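Local coordinates for protein aspartokinase 1, chloroplastic (Arabidopsis thaliana, PDB 2CDQ) that catalyses the ATP-dependent phosphorylation of L-aspartate to 4-phospho-L-aspartate, the first step of the aspartate-family amino-acid pathway, with lysine and S-adenosylmethionine as allosteric effectors, at residues C29-G34 / Q250-V255; S36-A41 / I61-M66; E42-V47 / R153-Y158; G67-N72 / S95-L100. One frame throughout, in Å; residues are numbered along the deposited sequence.

Contact 1. Residues C29-G34 / Q250-V255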
loop_
_atom_site.group_PDB
_atom_site.type_symbol
_atom_site.label_atom_id
_atom_site.label_comp_id
_atom_site.label_asym_id
_atom_site.label_seq_id
_atom_site.Cartn_x
_atom_site.Cartn_y
_atom_site.Cartn_z
ATOM N N CYS A 29 -7.527 35.599 -20.931
ATOM C CA CYS A 29 -7.768 34.417 -20.098
ATOM C C CYS A 29 -8.700 33.411 -20.772
ATOM O O CYS A 29 -9.378 33.726 -21.754
ATOM C CB CYS A 29 -8.365 34.823 -18.749
ATOM S SG CYS A 29 -9.930 35.695 -18.923
ATOM N N VAL A 30 -8.724 32.201 -20.220
ATOM C CA VAL A 30 -9.637 31.146 -20.655
ATOM C C VAL A 30 -10.641 30.816 -19.543
ATOM O O VAL A 30 -10.266 30.656 -18.379
ATOM C CB VAL A 30 -8.874 29.880 -21.141
ATOM C CG1 VAL A 30 -7.698 29.557 -20.228
ATOM C CG2 VAL A 30 -9.807 28.693 -21.258
ATOM N N MET A 31 -11.919 30.751 -19.909
ATOM C CA MET A 31 -12.983 30.413 -18.966
ATOM C C MET A 31 -13.622 29.091 -19.361
ATOM O O MET A 31 -14.066 28.915 -20.498
ATOM C CB MET A 31 -14.029 31.524 -18.909
ATOM C CG MET A 31 -13.447 32.877 -18.531
ATOM S SD MET A 31 -14.593 34.232 -18.804
ATOM C CE MET A 31 -15.260 34.444 -17.167
ATOM N N LYS A 32 -13.636 28.158 -18.415
ATOM C CA LYS A 32 -14.180 26.832 -18.651
ATOM C C LYS A 32 -15.501 26.691 -17.921
ATOM O O LYS A 32 -15.619 27.069 -16.752
ATOM C CB LYS A 32 -13.198 25.758 -18.182
ATOM C CG LYS A 32 -13.694 24.331 -18.348
ATOM C CD LYS A 32 -14.453 23.852 -17.124
ATOM C CE LYS A 32 -15.040 22.480 -17.353
ATOM N NZ LYS A 32 -15.158 21.757 -16.062
ATOM N N PHE A 33 -16.484 26.132 -18.623
ATOM C CA PHE A 33 -17.815 25.905 -18.067
ATOM C C PHE A 33 -18.249 24.451 -18.224
ATOM O O PHE A 33 -18.138 23.866 -19.309
ATOM C CB PHE A 33 -18.829 26.854 -18.715
ATOM C CG PHE A 33 -18.597 28.298 -18.382
ATOM C CD1 PHE A 33 -19.175 28.864 -17.248
ATOM C CD2 PHE A 33 -17.790 29.087 -19.189
ATOM C CE1 PHE A 33 -18.957 30.201 -16.923
ATOM C CE2 PHE A 33 -17.559 30.428 -18.875
ATOM C CZ PHE A 33 -18.144 30.986 -17.736
ATOM N N GLY A 34 -18.737 23.879 -17.127
ATOM C CA GLY A 34 -19.199 22.496 -17.098
ATOM C C GLY A 34 -20.593 22.313 -17.662
ATOM O O GLY A 34 -21.220 23.266 -18.127
ATOM N N GLN A 250 -9.397 29.936 -15.588
ATOM C CA GLN A 250 -10.555 29.989 -14.701
ATOM C C GLN A 250 -11.460 28.788 -14.905
ATOM O O GLN A 250 -11.808 28.456 -16.033
ATOM C CB GLN A 250 -11.359 31.264 -14.951
ATOM C CG GLN A 250 -10.703 32.546 -14.452
ATOM C CD GLN A 250 -11.562 33.784 -14.681
ATOM O OE1 GLN A 250 -12.722 33.693 -15.112
ATOM N NE2 GLN A 250 -10.993 34.954 -14.390
ATOM N N VAL A 251 -11.837 28.140 -13.811
ATOM C CA VAL A 251 -12.791 27.031 -13.853
ATOM C C VAL A 251 -14.042 27.450 -13.086
ATOM O O VAL A 251 -13.969 27.806 -11.908
ATOM C CB VAL A 251 -12.173 25.725 -13.281
ATOM C CG1 VAL A 251 -13.239 24.691 -12.955
ATOM C CG2 VAL A 251 -11.160 25.146 -14.257
ATOM N N TRP A 252 -15.185 27.421 -13.763
ATOM C CA TRP A 252 -16.433 27.900 -13.169
ATOM C C TRP A 252 -17.299 26.811 -12.516
ATOM O O TRP A 252 -17.451 25.707 -13.047
ATOM C CB TRP A 252 -17.225 28.716 -14.193
ATOM C CG TRP A 252 -16.570 30.039 -14.500
ATOM C CD1 TRP A 252 -15.588 30.278 -15.421
ATOM C CD2 TRP A 252 -16.839 31.297 -13.869
ATOM N NE1 TRP A 252 -15.232 31.605 -15.402
ATOM C CE2 TRP A 252 -15.984 32.251 -14.459
ATOM C CE3 TRP A 252 -17.720 31.709 -12.863
ATOM C CZ2 TRP A 252 -15.986 33.593 -14.074
ATOM C CZ3 TRP A 252 -17.719 33.044 -12.483
ATOM C CH2 TRP A 252 -16.858 33.969 -13.086
ATOM N N LYS A 253 -17.841 27.149 -11.346
ATOM C CA LYS A 253 -18.722 26.277 -10.569
ATOM C C LYS A 253 -19.906 27.071 -10.001
ATOM O O LYS A 253 -19.987 28.286 -10.192
ATOM C CB LYS A 253 -17.946 25.608 -9.427
ATOM C CG LYS A 253 -17.023 24.469 -9.852
ATOM C CD LYS A 253 -16.738 23.525 -8.692
ATOM C CE LYS A 253 -17.887 22.540 -8.477
ATOM N NZ LYS A 253 -17.730 21.754 -7.217
ATOM N N ASP A 254 -20.811 26.387 -9.299
ATOM C CA ASP A 254 -21.993 27.030 -8.709
ATOM C C ASP A 254 -21.846 27.396 -7.225
ATOM O O ASP A 254 -22.788 27.907 -6.608
ATOM C CB ASP A 254 -23.228 26.155 -8.917
ATOM C CG ASP A 254 -23.669 26.109 -10.367
ATOM O OD1 ASP A 254 -23.490 27.118 -11.085
ATOM O OD2 ASP A 254 -24.201 25.062 -10.790
ATOM N N VAL A 255 -20.661 27.147 -6.670
ATOM C CA VAL A 255 -20.347 27.451 -5.270
ATOM C C VAL A 255 -19.059 28.271 -5.181
ATOM O O VAL A 255 -18.359 28.434 -6.182
ATOM C CB VAL A 255 -20.191 26.169 -4.447
ATOM C CG1 VAL A 255 -21.537 25.469 -4.277
ATOM C CG2 VAL A 255 -19.174 25.247 -5.099
HETATM O O HOH W 1 -19.092 25.189 -14.898
#
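Phe-33 lies flat against the indole of Trp-252 in an offset stack: the phenyl and five-membered ring planes are 11° apart, their centroids 4.3 Å. The two side chains run side by side in the same direction, and CE1 and CZ of Phe-33 sit over CG and CD1 of Trp-252. Met-31 reaches the indole obliquely; chi3 of 97° bends its chain and brings CE to 3.3 Å from CZ2 of Trp-252, while SD, 5.3 Å from the centroid of the five-membered ring and oblique to it, makes a Met-aromatic contact. Met-31 also runs alongside Gln-250, whose OE1 accepts a weak bond from NE1 of Trp-252 (3.3 Å), while Gln-250 NE2 hydrogen-bonds Glu-248.

Behind these side chains the backbones pair as parallel strands. Gln-250 N donates to Val-30 O, Lys-32 N to Gln-250 O and Trp-252 N to Lys-32 O, each 3.0 Å long. Past the last bond, a water links Gly-34 N to Trp-252 O. On the face opposite Met-31 and Gln-250, Lys-32 NZ forms a salt bridge with Asp-234 of helix 232-244. Lys-32 is an ATP-binding residue by similarity, so this parallel pair in the amino acid kinase sheet probably carries part of the nucleotide site.

Contact 2. Residues S36-A41 / I61-M66. With LYS (lysine), chain D.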
loop_
_atom_site.group_PDB
_atom_site.type_symbol
_atom_site.label_atom_id
_atom_site.label_comp_id
_atom_site.label_asym_id
_atom_site.label_seq_id
_atom_site.Cartn_x
_atom_site.Cartn_y
_atom_site.Cartn_z
ATOM N N SER A 36 -23.628 21.529 -16.278
ATOM C CA SER A 36 -24.756 22.163 -15.592
ATOM C C SER A 36 -24.830 23.669 -15.861
ATOM O O SER A 36 -25.919 24.238 -15.889
ATOM C CB SER A 36 -24.720 21.871 -14.093
ATOM O OG SER A 36 -23.955 22.835 -13.407
ATOM N N SER A 37 -23.668 24.292 -16.073
ATOM C CA SER A 37 -23.571 25.700 -16.470
ATOM C C SER A 37 -24.205 25.990 -17.823
ATOM O O SER A 37 -24.619 27.112 -18.089
ATOM C CB SER A 37 -22.116 26.148 -16.505
ATOM O OG SER A 37 -21.578 26.183 -15.204
ATOM N N VAL A 38 -24.254 24.979 -18.683
ATOM C CA VAL A 38 -24.886 25.106 -19.992
ATOM C C VAL A 38 -25.931 24.001 -20.204
ATOM O O VAL A 38 -26.101 23.490 -21.308
ATOM C CB VAL A 38 -23.834 25.171 -21.148
ATOM C CG1 VAL A 38 -23.062 26.482 -21.095
ATOM C CG2 VAL A 38 -22.868 23.995 -21.095
ATOM N N ALA A 39 -26.643 23.655 -19.132
ATOM C CA ALA A 39 -27.652 22.588 -19.163
ATOM C C ALA A 39 -28.917 22.960 -19.936
ATOM O O ALA A 39 -29.676 22.079 -20.347
ATOM C CB ALA A 39 -28.009 22.155 -17.749
ATOM N N SER A 40 -29.141 24.263 -20.114
ATOM C CA SER A 40 -30.325 24.777 -20.810
ATOM C C SER A 40 -30.073 26.169 -21.391
ATOM O O SER A 40 -29.085 26.831 -21.050
ATOM C CB SER A 40 -31.533 24.820 -19.866
ATOM O OG SER A 40 -31.407 25.871 -18.923
ATOM N N ALA A 41 -30.976 26.606 -22.265
ATOM C CA ALA A 41 -30.958 27.966 -22.792
ATOM C C ALA A 41 -30.879 29.010 -21.673
ATOM O O ALA A 41 -30.164 30.007 -21.790
ATOM C CB ALA A 41 -32.179 28.211 -23.662
ATOM N N ILE A 61 -13.577 30.743 -24.416
ATOM C CA ILE A 61 -14.572 29.951 -23.705
ATOM C C ILE A 61 -14.452 28.467 -24.040
ATOM O O ILE A 61 -14.435 28.078 -25.209
ATOM C CB ILE A 61 -16.006 30.471 -23.968
ATOM C CG1 ILE A 61 -16.084 31.995 -23.758
ATOM C CG2 ILE A 61 -17.034 29.722 -23.107
ATOM C CD1 ILE A 61 -15.810 32.483 -22.315
ATOM N N VAL A 62 -14.344 27.655 -22.994
ATOM C CA VAL A 62 -14.300 26.206 -23.130
ATOM C C VAL A 62 -15.607 25.647 -22.600
ATOM O O VAL A 62 -15.930 25.821 -21.420
ATOM C CB VAL A 62 -13.113 25.589 -22.345
ATOM C CG1 VAL A 62 -13.124 24.070 -22.459
ATOM C CG2 VAL A 62 -11.797 26.126 -22.862
ATOM N N LEU A 63 -16.358 24.980 -23.471
ATOM C CA LEU A 63 -17.645 24.410 -23.080
ATOM C C LEU A 63 -17.660 22.893 -23.055
ATOM O O LEU A 63 -17.130 22.236 -23.953
ATOM C CB LEU A 63 -18.774 24.898 -23.991
ATOM C CG LEU A 63 -19.188 26.365 -23.971
ATOM C CD1 LEU A 63 -20.411 26.519 -24.837
ATOM C CD2 LEU A 63 -19.469 26.849 -22.559
ATOM N N SER A 64 -18.289 22.356 -22.015
ATOM C CA SER A 64 -18.678 20.954 -21.974
ATOM C C SER A 64 -19.954 20.755 -22.798
ATOM O O SER A 64 -20.466 21.708 -23.383
ATOM C CB SER A 64 -18.914 20.528 -20.529
ATOM O OG SER A 64 -17.706 20.575 -19.792
ATOM N N ALA A 65 -20.462 19.526 -22.848
ATOM C CA ALA A 65 -21.747 19.251 -23.486
ATOM C C ALA A 65 -22.872 19.737 -22.578
ATOM O O ALA A 65 -22.658 19.921 -21.380
ATOM C CB ALA A 65 -21.888 17.775 -23.757
ATOM N N MET A 66 -24.061 19.947 -23.139
ATOM C CA MET A 66 -25.221 20.411 -22.358
ATOM C C MET A 66 -25.611 19.392 -21.294
ATOM O O MET A 66 -26.009 18.268 -21.608
ATOM C CB MET A 66 -26.419 20.730 -23.260
ATOM C CG MET A 66 -26.192 21.897 -24.218
ATOM S SD MET A 66 -27.712 22.485 -24.982
ATOM C CE MET A 66 -28.482 23.351 -23.612
HETATM N N LYS D . -18.584 17.207 -21.588
HETATM C CA LYS D . -18.917 16.363 -20.404
HETATM C C LYS D . -19.647 17.167 -19.311
HETATM O O LYS D . -20.693 17.763 -19.579
HETATM C CB LYS D . -17.654 15.675 -19.867
HETATM C CG LYS D . -16.432 16.587 -19.753
HETATM C CD LYS D . -15.315 15.921 -18.970
HETATM C CE LYS D . -15.650 15.814 -17.488
HETATM N NZ LYS D . -14.557 15.142 -16.734
HETATM O OXT LYS D . -19.242 17.258 -18.147
#
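Met-66 wraps round the backbone carbonyl of Val-38 where two loops of the amino acid kinase fold meet, one following strand 29-33 and the other leaving strand 59-63 at its C-terminal end. From the backbone outward, Met-66 CA makes a CA-H...O contact with Val-38 O, CB lies 3.4 Å from Val-38 O, and CG keeps a similar distance. SD stands farther off. The chain then bends at chi3 (74°), which brings CE back to 3.3 Å from Val-38 O. CE also meets Ala-39 O and, at 3.6 Å, CA of Ser-40, the N-cap of helix 41-53, whose OG makes a weak hydrogen bond with Arg-43 N. One thioether side chain thus follows the turn that leads into this helix, and Met-44 of the helix together with His-101 and Thr-104 of helix 92-108 packs against it.

Val-38 points at the end of strand 59-63 and the loop after it. CG2 faces Ser-64 O and Ala-65 O, whereas CG1 touches CD2 of Leu-63, the two side chains crossing obliquely; this apolar contact is continued by Met-44 and Val-47 beside Val-38 and by Phe-155 beside Leu-63. The carbonyl of Ser-64 has its polar partner in Ser-151 OG.

The same loop lines the bound lysine. Ser-64, an ATP-binding residue by similarity, hydrogen-bonds through OG to Ser-233, while Glu-148 OE1, from a substrate-binding residue, hydrogen-bonds the ligand. Ser-64 CB lies 3.4 Å from the ligand's O, and the backbone N of Ala-65 comes within 3.2 Å of its N.

Contact 3. Residues E42-V47 / R153-Y158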
loop_
_atom_site.group_PDB
_atom_site.type_symbol
_atom_site.label_atom_id
_atom_site.label_comp_id
_atom_site.label_asym_id
_atom_site.label_seq_id
_atom_site.Cartn_x
_atom_site.Cartn_y
_atom_site.Cartn_z
ATOM N N GLU A 42 -31.603 28.766 -20.584
ATOM C CA GLU A 42 -31.627 29.698 -19.463
ATOM C C GLU A 42 -30.267 29.795 -18.769
ATOM O O GLU A 42 -29.788 30.895 -18.484
ATOM C CB GLU A 42 -32.731 29.328 -18.469
ATOM C CG GLU A 42 -33.011 30.397 -17.416
ATOM C CD GLU A 42 -33.578 31.687 -17.991
ATOM O OE1 GLU A 42 -34.203 31.651 -19.076
ATOM O OE2 GLU A 42 -33.404 32.744 -17.344
ATOM N N ARG A 43 -29.641 28.649 -18.512
ATOM C CA ARG A 43 -28.326 28.643 -17.884
ATOM C C ARG A 43 -27.279 29.236 -18.819
ATOM O O ARG A 43 -26.371 29.932 -18.370
ATOM C CB ARG A 43 -27.938 27.235 -17.431
ATOM C CG ARG A 43 -28.719 26.742 -16.217
ATOM C CD ARG A 43 -28.138 27.262 -14.914
ATOM N NE ARG A 43 -27.175 26.323 -14.346
ATOM C CZ ARG A 43 -26.314 26.605 -13.372
ATOM N NH1 ARG A 43 -26.264 27.814 -12.834
ATOM N NH2 ARG A 43 -25.490 25.667 -12.938
ATOM N N MET A 44 -27.425 28.975 -20.117
ATOM C CA MET A 44 -26.555 29.569 -21.128
ATOM C C MET A 44 -26.616 31.090 -21.050
ATOM O O MET A 44 -25.595 31.763 -21.173
ATOM C CB MET A 44 -26.936 29.089 -22.532
ATOM C CG MET A 44 -26.386 27.721 -22.896
ATOM S SD MET A 44 -26.559 27.335 -24.653
ATOM C CE MET A 44 -25.797 25.724 -24.744
ATOM N N LYS A 45 -27.815 31.624 -20.823
ATOM C CA LYS A 45 -28.006 33.068 -20.699
ATOM C C LYS A 45 -27.182 33.658 -19.550
ATOM O O LYS A 45 -26.726 34.798 -19.637
ATOM C CB LYS A 45 -29.491 33.425 -20.545
ATOM C CG LYS A 45 -30.309 33.332 -21.837
ATOM C CD LYS A 45 -31.745 33.816 -21.636
ATOM C CE LYS A 45 -32.654 33.357 -22.781
ATOM N NZ LYS A 45 -34.073 33.821 -22.644
ATOM N N GLU A 46 -26.992 32.875 -18.488
ATOM C CA GLU A 46 -26.150 33.278 -17.356
ATOM C C GLU A 46 -24.694 33.383 -17.793
ATOM O O GLU A 46 -24.000 34.337 -17.432
ATOM C CB GLU A 46 -26.264 32.288 -16.187
ATOM C CG GLU A 46 -27.650 32.181 -15.539
ATOM C CD GLU A 46 -27.666 31.261 -14.319
ATOM O OE1 GLU A 46 -26.817 30.347 -14.242
ATOM O OE2 GLU A 46 -28.527 31.452 -13.431
ATOM N N VAL A 47 -24.246 32.399 -18.576
ATOM C CA VAL A 47 -22.863 32.341 -19.049
ATOM C C VAL A 47 -22.546 33.560 -19.905
ATOM O O VAL A 47 -21.534 34.225 -19.686
ATOM C CB VAL A 47 -22.555 31.032 -19.835
ATOM C CG1 VAL A 47 -21.067 30.934 -20.175
ATOM C CG2 VAL A 47 -22.982 29.813 -19.038
ATOM N N ARG A 153 -21.724 25.107 -30.646
ATOM C CA ARG A 153 -22.407 25.719 -31.798
ATOM C C ARG A 153 -23.664 26.509 -31.421
ATOM O O ARG A 153 -23.920 27.581 -31.974
ATOM C CB ARG A 153 -22.728 24.675 -32.867
ATOM C CG ARG A 153 -21.565 24.394 -33.793
ATOM C CD ARG A 153 -21.855 23.246 -34.752
ATOM N NE ARG A 153 -20.706 22.973 -35.612
ATOM C CZ ARG A 153 -19.620 22.302 -35.235
ATOM N NH1 ARG A 153 -19.510 21.813 -34.007
ATOM N NH2 ARG A 153 -18.631 22.113 -36.094
ATOM N N ILE A 154 -24.442 25.972 -30.485
ATOM C CA ILE A 154 -25.598 26.680 -29.951
ATOM C C ILE A 154 -25.134 27.977 -29.289
ATOM O O ILE A 154 -25.618 29.061 -29.625
ATOM C CB ILE A 154 -26.410 25.805 -28.966
ATOM C CG1 ILE A 154 -27.163 24.717 -29.732
ATOM C CG2 ILE A 154 -27.388 26.646 -28.177
ATOM C CD1 ILE A 154 -27.729 23.603 -28.875
ATOM N N PHE A 155 -24.171 27.867 -28.378
ATOM C CA PHE A 155 -23.717 29.029 -27.624
ATOM C C PHE A 155 -23.088 30.098 -28.521
ATOM O O PHE A 155 -23.366 31.291 -28.356
ATOM C CB PHE A 155 -22.763 28.620 -26.502
ATOM C CG PHE A 155 -22.576 29.677 -25.455
ATOM C CD1 PHE A 155 -23.592 29.964 -24.546
ATOM C CD2 PHE A 155 -21.386 30.386 -25.373
ATOM C CE1 PHE A 155 -23.424 30.948 -23.573
ATOM C CE2 PHE A 155 -21.205 31.369 -24.399
ATOM C CZ PHE A 155 -22.227 31.652 -23.499
ATOM N N ALA A 156 -22.260 29.667 -29.473
ATOM C CA ALA A 156 -21.595 30.593 -30.388
ATOM C C ALA A 156 -22.617 31.388 -31.199
ATOM O O ALA A 156 -22.544 32.620 -31.265
ATOM C CB ALA A 156 -20.642 29.849 -31.310
ATOM N N ALA A 157 -23.572 30.672 -31.792
ATOM C CA ALA A 157 -24.658 31.287 -32.547
ATOM C C ALA A 157 -25.436 32.275 -31.687
ATOM O O ALA A 157 -25.757 33.372 -32.144
ATOM C CB ALA A 157 -25.580 30.226 -33.117
ATOM N N TYR A 158 -25.712 31.894 -30.438
ATOM C CA TYR A 158 -26.455 32.758 -29.509
ATOM C C TYR A 158 -25.730 34.066 -29.189
ATOM O O TYR A 158 -26.352 35.130 -29.190
ATOM C CB TYR A 158 -26.828 32.012 -28.219
ATOM C CG TYR A 158 -27.440 32.897 -27.156
ATOM C CD1 TYR A 158 -28.702 33.473 -27.333
ATOM C CD2 TYR A 158 -26.753 33.168 -25.972
ATOM C CE1 TYR A 158 -29.267 34.305 -26.353
ATOM C CE2 TYR A 158 -27.306 33.989 -24.986
ATOM C CZ TYR A 158 -28.562 34.554 -25.183
ATOM O OH TYR A 158 -29.100 35.363 -24.207
#
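Phe-155 and Met-44 leave their helices by different first torsions. In Phe-155 CG is anti to the backbone N (chi1 -163°), whereas in Met-44 CG is anti to the carbonyl carbon and the chain runs on extended (chi3 179°). The two side chains slide past each other in opposite directions, with Met-44 CG 3.9 Å from Phe-155 CD1. SD of Met-44 stands at the edge of the Phe-155 ring, 5.3 Å from the centroid, in a Met-aromatic contact, and also meets CG2 of Ile-154 at 3.7 Å, the side chains of Met-44 and Ile-154 crossing at about a right angle.

The carbonyl O of Met-44 also lies at the edge of the Phe-155 ring, in its plane, near CE1. One turn further on, Val-47 brings CB and CG1 against CZ of Phe-155, with CG1 at 3.6 Å. At the margin, Tyr-158 lays its OH against the aliphatic part of Lys-45, nearest CG, and the two cross at about a right angle; Lys-45 NZ has a long, weak ion pair with Glu-107.

Ala-48 and Ile-51 also pack on Phe-155, and Leu-108 of helix 92-108 touches Met-44, Ile-154 and Tyr-158. The axes of the two short segments approach to 11.0 Å and cross at -58°. This is apolar helix-helix packing between helices 41-53 and 137-161 of the amino acid kinase fold, with CB of Phe-155 packing on Leu-63 of the central sheet.

Contact 4. Residues G67-N72 / S95-L100. With LYS (lysine), chain D.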
loop_
_atom_site.group_PDB
_atom_site.type_symbol
_atom_site.label_atom_id
_atom_site.label_comp_id
_atom_site.label_asym_id
_atom_site.label_seq_id
_atom_site.Cartn_x
_atom_site.Cartn_y
_atom_site.Cartn_z
ATOM N N GLY A 67 -25.482 19.806 -20.038
ATOM C CA GLY A 67 -25.620 18.941 -18.866
ATOM C C GLY A 67 -26.228 17.574 -19.060
ATOM O O GLY A 67 -27.430 17.438 -19.302
ATOM N N LYS A 68 -25.385 16.560 -18.942
ATOM C CA LYS A 68 -25.817 15.156 -18.996
ATOM C C LYS A 68 -26.057 14.590 -20.406
ATOM O O LYS A 68 -26.451 13.422 -20.540
ATOM C CB LYS A 68 -27.031 14.893 -18.084
ATOM C CG LYS A 68 -26.693 14.852 -16.613
ATOM C CD LYS A 68 -27.921 14.502 -15.787
ATOM C CE LYS A 68 -27.848 15.100 -14.376
ATOM N NZ LYS A 68 -26.619 14.674 -13.627
ATOM N N THR A 69 -25.819 15.387 -21.449
ATOM C CA THR A 69 -25.915 14.847 -22.804
ATOM C C THR A 69 -24.774 13.872 -23.075
ATOM O O THR A 69 -24.983 12.856 -23.730
ATOM C CB THR A 69 -26.004 15.927 -23.911
ATOM O OG1 THR A 69 -24.998 16.923 -23.710
ATOM C CG2 THR A 69 -27.354 16.598 -23.885
ATOM N N THR A 70 -23.587 14.163 -22.547
ATOM C CA THR A 70 -22.453 13.242 -22.668
ATOM C C THR A 70 -22.828 11.860 -22.158
ATOM O O THR A 70 -22.626 10.864 -22.845
ATOM C CB THR A 70 -21.193 13.749 -21.936
ATOM O OG1 THR A 70 -20.616 14.832 -22.677
ATOM C CG2 THR A 70 -20.150 12.646 -21.805
ATOM N N ASN A 71 -23.395 11.799 -20.962
ATOM C CA ASN A 71 -23.813 10.523 -20.412
ATOM C C ASN A 71 -24.937 9.896 -21.225
ATOM O O ASN A 71 -24.982 8.678 -21.396
ATOM C CB ASN A 71 -24.226 10.659 -18.949
ATOM C CG ASN A 71 -23.997 9.385 -18.172
ATOM O OD1 ASN A 71 -24.943 8.717 -17.756
ATOM N ND2 ASN A 71 -22.729 9.022 -17.997
ATOM N N ASN A 72 -25.832 10.740 -21.733
ATOM C CA ASN A 72 -26.965 10.270 -22.519
ATOM C C ASN A 72 -26.531 9.655 -23.839
ATOM O O ASN A 72 -27.095 8.651 -24.263
ATOM C CB ASN A 72 -27.975 11.392 -22.752
ATOM C CG ASN A 72 -28.796 11.709 -21.517
ATOM O OD1 ASN A 72 -29.031 10.848 -20.663
ATOM N ND2 ASN A 72 -29.246 12.952 -21.422
ATOM N N SER A 95 -34.123 10.450 -27.980
ATOM C CA SER A 95 -35.284 11.350 -27.914
ATOM C C SER A 95 -35.036 12.536 -26.978
ATOM O O SER A 95 -35.471 13.658 -27.254
ATOM C CB SER A 95 -36.540 10.592 -27.470
ATOM O OG SER A 95 -36.924 9.632 -28.438
ATOM N N ILE A 96 -34.334 12.277 -25.878
ATOM C CA ILE A 96 -34.018 13.310 -24.901
ATOM C C ILE A 96 -33.039 14.329 -25.496
ATOM O O ILE A 96 -33.277 15.541 -25.427
ATOM C CB ILE A 96 -33.478 12.697 -23.582
ATOM C CG1 ILE A 96 -34.592 11.925 -22.862
ATOM C CG2 ILE A 96 -32.898 13.774 -22.676
ATOM C CD1 ILE A 96 -34.100 10.900 -21.857
ATOM N N ILE A 97 -31.961 13.832 -26.100
ATOM C CA ILE A 97 -30.929 14.691 -26.680
ATOM C C ILE A 97 -31.493 15.520 -27.836
ATOM O O ILE A 97 -31.214 16.719 -27.934
ATOM C CB ILE A 97 -29.690 13.882 -27.125
ATOM C CG1 ILE A 97 -28.990 13.285 -25.908
ATOM C CG2 ILE A 97 -28.704 14.765 -27.903
ATOM C CD1 ILE A 97 -28.128 12.091 -26.224
ATOM N N LYS A 98 -32.293 14.884 -28.693
ATOM C CA LYS A 98 -32.952 15.582 -29.799
ATOM C C LYS A 98 -33.786 16.771 -29.316
ATOM O O LYS A 98 -33.622 17.886 -29.815
ATOM C CB LYS A 98 -33.820 14.623 -30.618
ATOM C CG LYS A 98 -33.058 13.835 -31.669
ATOM C CD LYS A 98 -33.826 12.594 -32.112
ATOM C CE LYS A 98 -34.731 12.869 -33.295
ATOM N NZ LYS A 98 -35.552 11.668 -33.592
ATOM N N GLU A 99 -34.658 16.544 -28.334
ATOM C CA GLU A 99 -35.570 17.599 -27.905
ATOM C C GLU A 99 -34.883 18.703 -27.097
ATOM O O GLU A 99 -35.266 19.867 -27.227
ATOM C CB GLU A 99 -36.840 17.041 -27.220
ATOM C CG GLU A 99 -36.869 17.033 -25.690
ATOM C CD GLU A 99 -37.203 18.394 -25.077
ATOM O OE1 GLU A 99 -38.246 18.987 -25.434
ATOM O OE2 GLU A 99 -36.418 18.867 -24.226
ATOM N N LEU A 100 -33.873 18.356 -26.292
ATOM C CA LEU A 100 -33.144 19.363 -25.509
ATOM C C LEU A 100 -32.542 20.412 -26.437
ATOM O O LEU A 100 -32.692 21.615 -26.212
ATOM C CB LEU A 100 -32.033 18.729 -24.672
ATOM C CG LEU A 100 -31.498 19.396 -23.389
ATOM C CD1 LEU A 100 -30.122 18.853 -23.041
ATOM C CD2 LEU A 100 -31.429 20.904 -23.436
HETATM N N LYS D . -18.584 17.207 -21.588
HETATM C CA LYS D . -18.917 16.363 -20.404
HETATM C C LYS D . -19.647 17.167 -19.311
HETATM O O LYS D . -20.693 17.763 -19.579
HETATM C CB LYS D . -17.654 15.675 -19.867
HETATM C CG LYS D . -16.432 16.587 -19.753
HETATM C CD LYS D . -15.315 15.921 -18.970
HETATM C CE LYS D . -15.650 15.814 -17.488
HETATM N NZ LYS D . -14.557 15.142 -16.734
HETATM O OXT LYS D . -19.242 17.258 -18.147
#
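The N-terminal turn of helix 69-80, which borders the bound lysine, rests here on the N-terminal half of helix 92-108. Thr-69, Asn-72, Ile-97 and Leu-100 carry the contact, Ile-96 adding to its margin. Asn-72 CB comes closest, 3.5 Å from CD1 of Ile-97, with Ile-97 CG1 just behind. That isoleucine has CG1 anti to the carbonyl carbon (chi1 -66°) and chi2 near 158°, which sets CD1 against the base of Asn-72, one helical turn past Thr-69. CD1 also approaches the backbone O of Thr-69. The amide of Asn-72 meets the preceding Ile-96, its ND2 3.9 Å from CG2, and the side chains cross at about a right angle.

Thr-69 divides its two branches between chemistries. Its methyl CG2 meets CD1 of Leu-100 at 3.7 Å, again with the side chains crossing at about a right angle, while OG1 hydrogen-bonds the carbonyl O of Met-66 in the preceding loop. The hydroxyl thereby ties the start of the helix to the residue whose side chain also packs on Leu-100. Lys-68 is the N-cap, and its carbonyl O accepts the backbone bond from Asn-72 N, closing the first turn.

Thr-70 points away from helix 92-108, and its OG1 lies 3.2 Å from CA of the bound lysine and 3.3 Å from its N. The helix therefore has a packing side that is mostly aliphatic, with the Asn-72 amide at its margin, and a pocket side, an arrangement belonging to the lysine-occupied active-site region of the amino acid kinase domain.

All four contacts belong to the amino acid kinase domain; contacts 1 to 3 are buried and contact 4 only partly so. Contact 1 is the only one whose segments are joined by backbone hydrogen bonds. Contact 2 continues from its strand, since Met-31 and Phe-33 pair with Val-62 of strand 59-63, but itself holds by methionine and valine packing. Contact 3 is helix-on-helix and mainly apolar; Arg-43 ties it to contact 1 through Asp-254 and to contact 2 through Ser-36 O. Contact 4 lies farthest from contact 1. It shares the bound lysine with contact 2, and Leu-100 touches Met-66 there.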